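Local structure of importin subunit beta-1 (Saccharomyces cerevisiae, 5OWU) at residues L645-Q650 with I657-F662; N683-M688 with P700-V705. The protein carries proteins into the nucleus as the importin beta partner of importin alpha, which recognises the classical nuclear localization signal of the cargo. One frame throughout, in Å; residues are numbered along the deposited sequence.

Both contacts are apolar and buried between the helices of the solenoid, with no exposed residue among those that touch, and each closes the helix pair of one HEAT repeat: contact 1 in repeat 15, contact 2 in repeat 16. No hydrogen bond crosses either. Contact 1 uses L648, two alanines and V660, mostly small side chains consistent with axes only 8.3 Å apart; contact 2 uses leucine, valine and methionine, and its axes stay 10.6 Å apart. The centres lie about 10 Å from each other. V660 and L648 of contact 1 join them, V660 CG1 on V705 CB at 3.7 Å, V660 CG2 facing M688 CE and L648 O close to it, so the repeats share one hydrophobic seam.

Contact 1: residues L645-Q650 with I657-F662; sequences LKALNQ and ITAVGF
L648 and A659 make the tight point of this contact. Their CA atoms are the nearest pair across it, 5.7 Å apart, and L648 CD2 presses on A659 CB at 3.5 Å, closer than usual van der Waals contact between carbons. L648 CG follows at 3.7 Å from the same methyl, so the leucine branch lies against A659 with more than its tip. The CB of L648 leaves its helix toward the flank; with CG beside the backbone N and anti to the carbonyl carbon (chi1 -74°), the branch swings back across the interface. CD2 also reaches the backbone of the partner helix, 3.7 Å from V660 N, and lies 4.0 Å from V660 CG2, the valine branch that stands beside that same nitrogen. A647 adds a lighter touch, methyl to methyl, its CB 4.0 Å from A659 CB. A659 thus receives two residues on its single methyl, and so small a side chain is consistent with the close approach of the helices.

The other side of 645-650 is much looser: K646 and N649 are exposed and take no part. Here helix 637-649 is also ending. Q650 is the first residue to leave helical geometry, and the bonds from its N to K646 O and A647 O are both weak. On the partner helix I657 is partly exposed and its CB points away. F619 of helix 615-629 covers A647, while V684 of helix 675-689 packs on L648. T658 OG1 is hydrogen-bonded to D616 OD1.

The segments run at 129° to each other, roughly antiparallel but strongly inclined: the two-helix hairpin of a HEAT repeat, here repeat 15 of the importin beta solenoid.

Contact 2: residues N683-M688 with P700-V705; sequences NVLAQM and PAVLSV
The 2.8 Å backbone bond from S704 N to P700 O closes the helical turn that carries V702 toward L685 and M688; V705 follows directly. This is the antiparallel helix pair of HEAT repeat 16, its segments running at 151° to each other, and the contact between them is wholly apolar. L685 and V702 carry it in nearly equal measure. L685 CD2 rests equally against both valine methyls, 4.1 Å from V702 CG1 and CG2, while the two side chains run past each other in opposite senses. M688 lies one turn further along and only grazes the same valine, with CE 4.3 Å from V702 CG2.

Around these residues, I663 and A664 of helix 655-669 pack on V705, while F706 and I709, further along helix 698-713 itself, lie on L685. On the side of helix 741-764, S704 OG is hydrogen-bonded to D756 OD2.

The closest approach is at V705. Its CG1 lies between the backbone N and the carbonyl carbon (chi1 86°), a less common setting for valine in a helix, and meets L685 CD1 at 3.6 Å.

Contact 1: residues L645-Q650 with I657-F662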
loop_
_atom_site.group_PDB
_atom_site.type_symbol
_atom_site.label_atom_id
_atom_site.label_comp_id
_atom_site.label_asym_id
_atom_site.label_seq_id
_atom_site.Cartn_x
_atom_site.Cartn_y
_atom_site.Cartn_z
ATOM N N LEU A 645 10.035 20.607 22.544
ATOM C CA LEU A 645 10.300 21.597 21.501
ATOM C C LEU A 645 11.312 21.074 20.484
ATOM O O LEU A 645 11.117 21.207 19.266
ATOM C CB LEU A 645 10.790 22.901 22.136
ATOM C CG LEU A 645 9.719 23.950 22.461
ATOM C CD1 LEU A 645 8.564 23.359 23.262
ATOM C CD2 LEU A 645 10.347 25.122 23.216
ATOM N N LYS A 646 12.405 20.470 20.963
ATOM C CA LYS A 646 13.389 19.915 20.036
ATOM C C LYS A 646 12.758 18.867 19.124
ATOM O O LYS A 646 13.002 18.855 17.911
ATOM C CB LYS A 646 14.566 19.317 20.807
ATOM C CG LYS A 646 15.641 18.701 19.912
ATOM C CD LYS A 646 16.915 18.355 20.677
ATOM C CE LYS A 646 17.645 19.607 21.153
ATOM N NZ LYS A 646 19.053 19.332 21.565
ATOM N N ALA A 647 11.939 17.981 19.688
ATOM C CA ALA A 647 11.283 16.959 18.879
ATOM C C ALA A 647 10.333 17.584 17.867
ATOM O O ALA A 647 10.308 17.185 16.697
ATOM C CB ALA A 647 10.534 15.985 19.786
ATOM N N LEU A 648 9.537 18.561 18.303
ATOM C CA LEU A 648 8.586 19.205 17.405
ATOM C C LEU A 648 9.296 19.844 16.221
ATOM O O LEU A 648 8.778 19.827 15.099
ATOM C CB LEU A 648 7.773 20.255 18.166
ATOM C CG LEU A 648 6.699 19.745 19.128
ATOM C CD1 LEU A 648 6.268 20.857 20.064
ATOM C CD2 LEU A 648 5.495 19.197 18.372
ATOM N N ASN A 649 10.484 20.411 16.450
ATOM C CA ASN A 649 11.198 21.073 15.363
ATOM C C ASN A 649 11.958 20.106 14.464
ATOM O O ASN A 649 12.361 20.498 13.364
ATOM C CB ASN A 649 12.159 22.117 15.930
ATOM C CG ASN A 649 11.440 23.358 16.404
ATOM O OD1 ASN A 649 10.439 23.769 15.814
ATOM N ND2 ASN A 649 11.934 23.958 17.480
ATOM N N GLN A 650 12.168 18.859 14.895
ATOM C CA GLN A 650 12.777 17.839 14.036
ATOM C C GLN A 650 11.731 17.350 13.034
ATOM O O GLN A 650 11.257 16.213 13.073
ATOM C CB GLN A 650 13.322 16.682 14.859
ATOM C CG GLN A 650 14.612 16.982 15.597
ATOM C CD GLN A 650 15.082 15.812 16.446
ATOM O OE1 GLN A 650 15.557 15.997 17.569
ATOM N NE2 GLN A 650 14.952 14.600 15.915
ATOM N N ILE A 657 5.972 14.003 14.635
ATOM C CA ILE A 657 4.590 13.529 14.586
ATOM C C ILE A 657 4.127 13.124 15.977
ATOM O O ILE A 657 3.034 13.492 16.430
ATOM C CB ILE A 657 4.455 12.351 13.605
ATOM C CG1 ILE A 657 5.040 12.694 12.230
ATOM C CG2 ILE A 657 2.987 11.915 13.498
ATOM C CD1 ILE A 657 4.268 13.711 11.486
ATOM N N THR A 658 4.951 12.337 16.669
ATOM C CA THR A 658 4.574 11.851 17.987
ATOM C C THR A 658 4.525 12.988 18.997
ATOM O O THR A 658 3.682 12.974 19.901
ATOM C CB THR A 658 5.548 10.760 18.427
ATOM O OG1 THR A 658 5.628 9.762 17.399
ATOM C CG2 THR A 658 5.081 10.108 19.716
ATOM N N ALA A 659 5.397 13.986 18.847
ATOM C CA ALA A 659 5.330 15.162 19.709
ATOM C C ALA A 659 4.029 15.933 19.483
ATOM O O ALA A 659 3.398 16.413 20.442
ATOM C CB ALA A 659 6.555 16.048 19.467
ATOM N N VAL A 660 3.593 16.045 18.223
ATOM C CA VAL A 660 2.262 16.590 17.958
ATOM C C VAL A 660 1.208 15.754 18.669
ATOM O O VAL A 660 0.213 16.284 19.178
ATOM C CB VAL A 660 1.983 16.663 16.447
ATOM C CG1 VAL A 660 0.525 17.063 16.191
ATOM C CG2 VAL A 660 2.909 17.655 15.778
ATOM N N GLY A 661 1.401 14.434 18.705
ATOM C CA GLY A 661 0.474 13.583 19.433
ATOM C C GLY A 661 0.470 13.859 20.922
ATOM O O GLY A 661 -0.560 13.701 21.589
ATOM N N PHE A 662 1.617 14.264 21.470
ATOM C CA PHE A 662 1.644 14.737 22.849
ATOM C C PHE A 662 0.760 15.963 23.014
ATOM O O PHE A 662 -0.039 16.050 23.957
ATOM C CB PHE A 662 3.073 15.063 23.276
ATOM C CG PHE A 662 3.170 15.641 24.660
ATOM C CD1 PHE A 662 3.209 14.814 25.767
ATOM C CD2 PHE A 662 3.212 17.009 24.853
ATOM C CE1 PHE A 662 3.296 15.342 27.045
ATOM C CE2 PHE A 662 3.295 17.544 26.128
ATOM C CZ PHE A 662 3.337 16.708 27.225
#

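Contact 2: residues N683-M688 with P700-V705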
loop_
_atom_site.group_PDB
_atom_site.type_symbol
_atom_site.label_atom_id
_atom_site.label_comp_id
_atom_site.label_asym_id
_atom_site.label_seq_id
_atom_site.Cartn_x
_atom_site.Cartn_y
_atom_site.Cartn_z
ATOM N N ASN A 683 1.948 28.916 17.980
ATOM C CA ASN A 683 3.117 29.501 17.342
ATOM C C ASN A 683 4.010 28.402 16.789
ATOM O O ASN A 683 4.271 28.344 15.582
ATOM C CB ASN A 683 3.871 30.399 18.325
ATOM C CG ASN A 683 3.155 31.713 18.566
ATOM O OD1 ASN A 683 2.398 32.179 17.716
ATOM N ND2 ASN A 683 3.381 32.308 19.728
ATOM N N VAL A 684 4.418 27.465 17.650
ATOM C CA VAL A 684 5.319 26.418 17.183
ATOM C C VAL A 684 4.706 25.719 15.983
ATOM O O VAL A 684 5.345 25.570 14.931
ATOM C CB VAL A 684 5.643 25.423 18.313
ATOM C CG1 VAL A 684 6.517 24.294 17.792
ATOM C CG2 VAL A 684 6.342 26.126 19.453
ATOM N N LEU A 685 3.430 25.342 16.095
ATOM C CA LEU A 685 2.820 24.564 15.026
ATOM C C LEU A 685 2.829 25.351 13.727
ATOM O O LEU A 685 3.153 24.805 12.663
ATOM C CB LEU A 685 1.400 24.150 15.417
ATOM C CG LEU A 685 1.335 23.090 16.521
ATOM C CD1 LEU A 685 -0.070 22.998 17.122
ATOM C CD2 LEU A 685 1.772 21.739 15.998
ATOM N N ALA A 686 2.536 26.653 13.804
ATOM C CA ALA A 686 2.521 27.463 12.594
ATOM C C ALA A 686 3.885 27.441 11.922
ATOM O O ALA A 686 3.981 27.310 10.696
ATOM C CB ALA A 686 2.091 28.894 12.921
ATOM N N GLN A 687 4.957 27.528 12.713
ATOM C CA GLN A 687 6.293 27.408 12.147
ATOM C C GLN A 687 6.483 26.037 11.507
ATOM O O GLN A 687 6.925 25.930 10.356
ATOM C CB GLN A 687 7.343 27.648 13.230
ATOM C CG GLN A 687 7.231 28.996 13.924
ATOM C CD GLN A 687 7.930 29.016 15.277
ATOM O OE1 GLN A 687 9.013 28.452 15.438
ATOM N NE2 GLN A 687 7.301 29.657 16.261
ATOM N N MET A 688 6.111 24.974 12.229
ATOM C CA MET A 688 6.422 23.624 11.768
ATOM C C MET A 688 5.825 23.364 10.394
ATOM O O MET A 688 6.526 22.936 9.469
ATOM C CB MET A 688 5.905 22.593 12.766
ATOM C CG MET A 688 6.624 22.578 14.094
ATOM S SD MET A 688 5.646 21.724 15.344
ATOM C CE MET A 688 5.415 20.129 14.568
ATOM N N PRO A 700 -0.711 16.434 7.806
ATOM C CA PRO A 700 -1.995 15.996 8.385
ATOM C C PRO A 700 -2.022 16.052 9.905
ATOM O O PRO A 700 -2.999 16.545 10.489
ATOM C CB PRO A 700 -2.152 14.562 7.848
ATOM C CG PRO A 700 -0.795 14.166 7.346
ATOM C CD PRO A 700 -0.131 15.421 6.910
ATOM N N ALA A 701 -0.960 15.586 10.567
ATOM C CA ALA A 701 -0.919 15.604 12.025
ATOM C C ALA A 701 -1.215 17.000 12.566
ATOM O O ALA A 701 -2.119 17.188 13.391
ATOM C CB ALA A 701 0.445 15.116 12.513
ATOM N N VAL A 702 -0.489 18.002 12.074
ATOM C CA VAL A 702 -0.711 19.363 12.554
ATOM C C VAL A 702 -2.150 19.786 12.289
ATOM O O VAL A 702 -2.825 20.329 13.174
ATOM C CB VAL A 702 0.307 20.324 11.919
ATOM C CG1 VAL A 702 0.019 21.762 12.315
ATOM C CG2 VAL A 702 1.706 19.933 12.362
ATOM N N LEU A 703 -2.666 19.510 11.089
ATOM C CA LEU A 703 -4.049 19.883 10.824
ATOM C C LEU A 703 -4.959 19.277 11.884
ATOM O O LEU A 703 -5.757 19.983 12.519
ATOM C CB LEU A 703 -4.462 19.441 9.417
ATOM C CG LEU A 703 -3.789 20.170 8.246
ATOM C CD1 LEU A 703 -4.232 19.566 6.924
ATOM C CD2 LEU A 703 -4.078 21.665 8.254
ATOM N N SER A 704 -4.786 17.980 12.158
ATOM C CA SER A 704 -5.666 17.330 13.117
ATOM C C SER A 704 -5.555 17.989 14.482
ATOM O O SER A 704 -6.567 18.173 15.172
ATOM C CB SER A 704 -5.343 15.840 13.214
ATOM O OG SER A 704 -5.586 15.206 11.978
ATOM N N VAL A 705 -4.340 18.388 14.875
ATOM C CA VAL A 705 -4.183 18.876 16.237
ATOM C C VAL A 705 -4.804 20.255 16.362
ATOM O O VAL A 705 -5.261 20.637 17.449
ATOM C CB VAL A 705 -2.702 18.846 16.672
ATOM C CG1 VAL A 705 -1.943 20.106 16.255
ATOM C CG2 VAL A 705 -2.600 18.641 18.169
#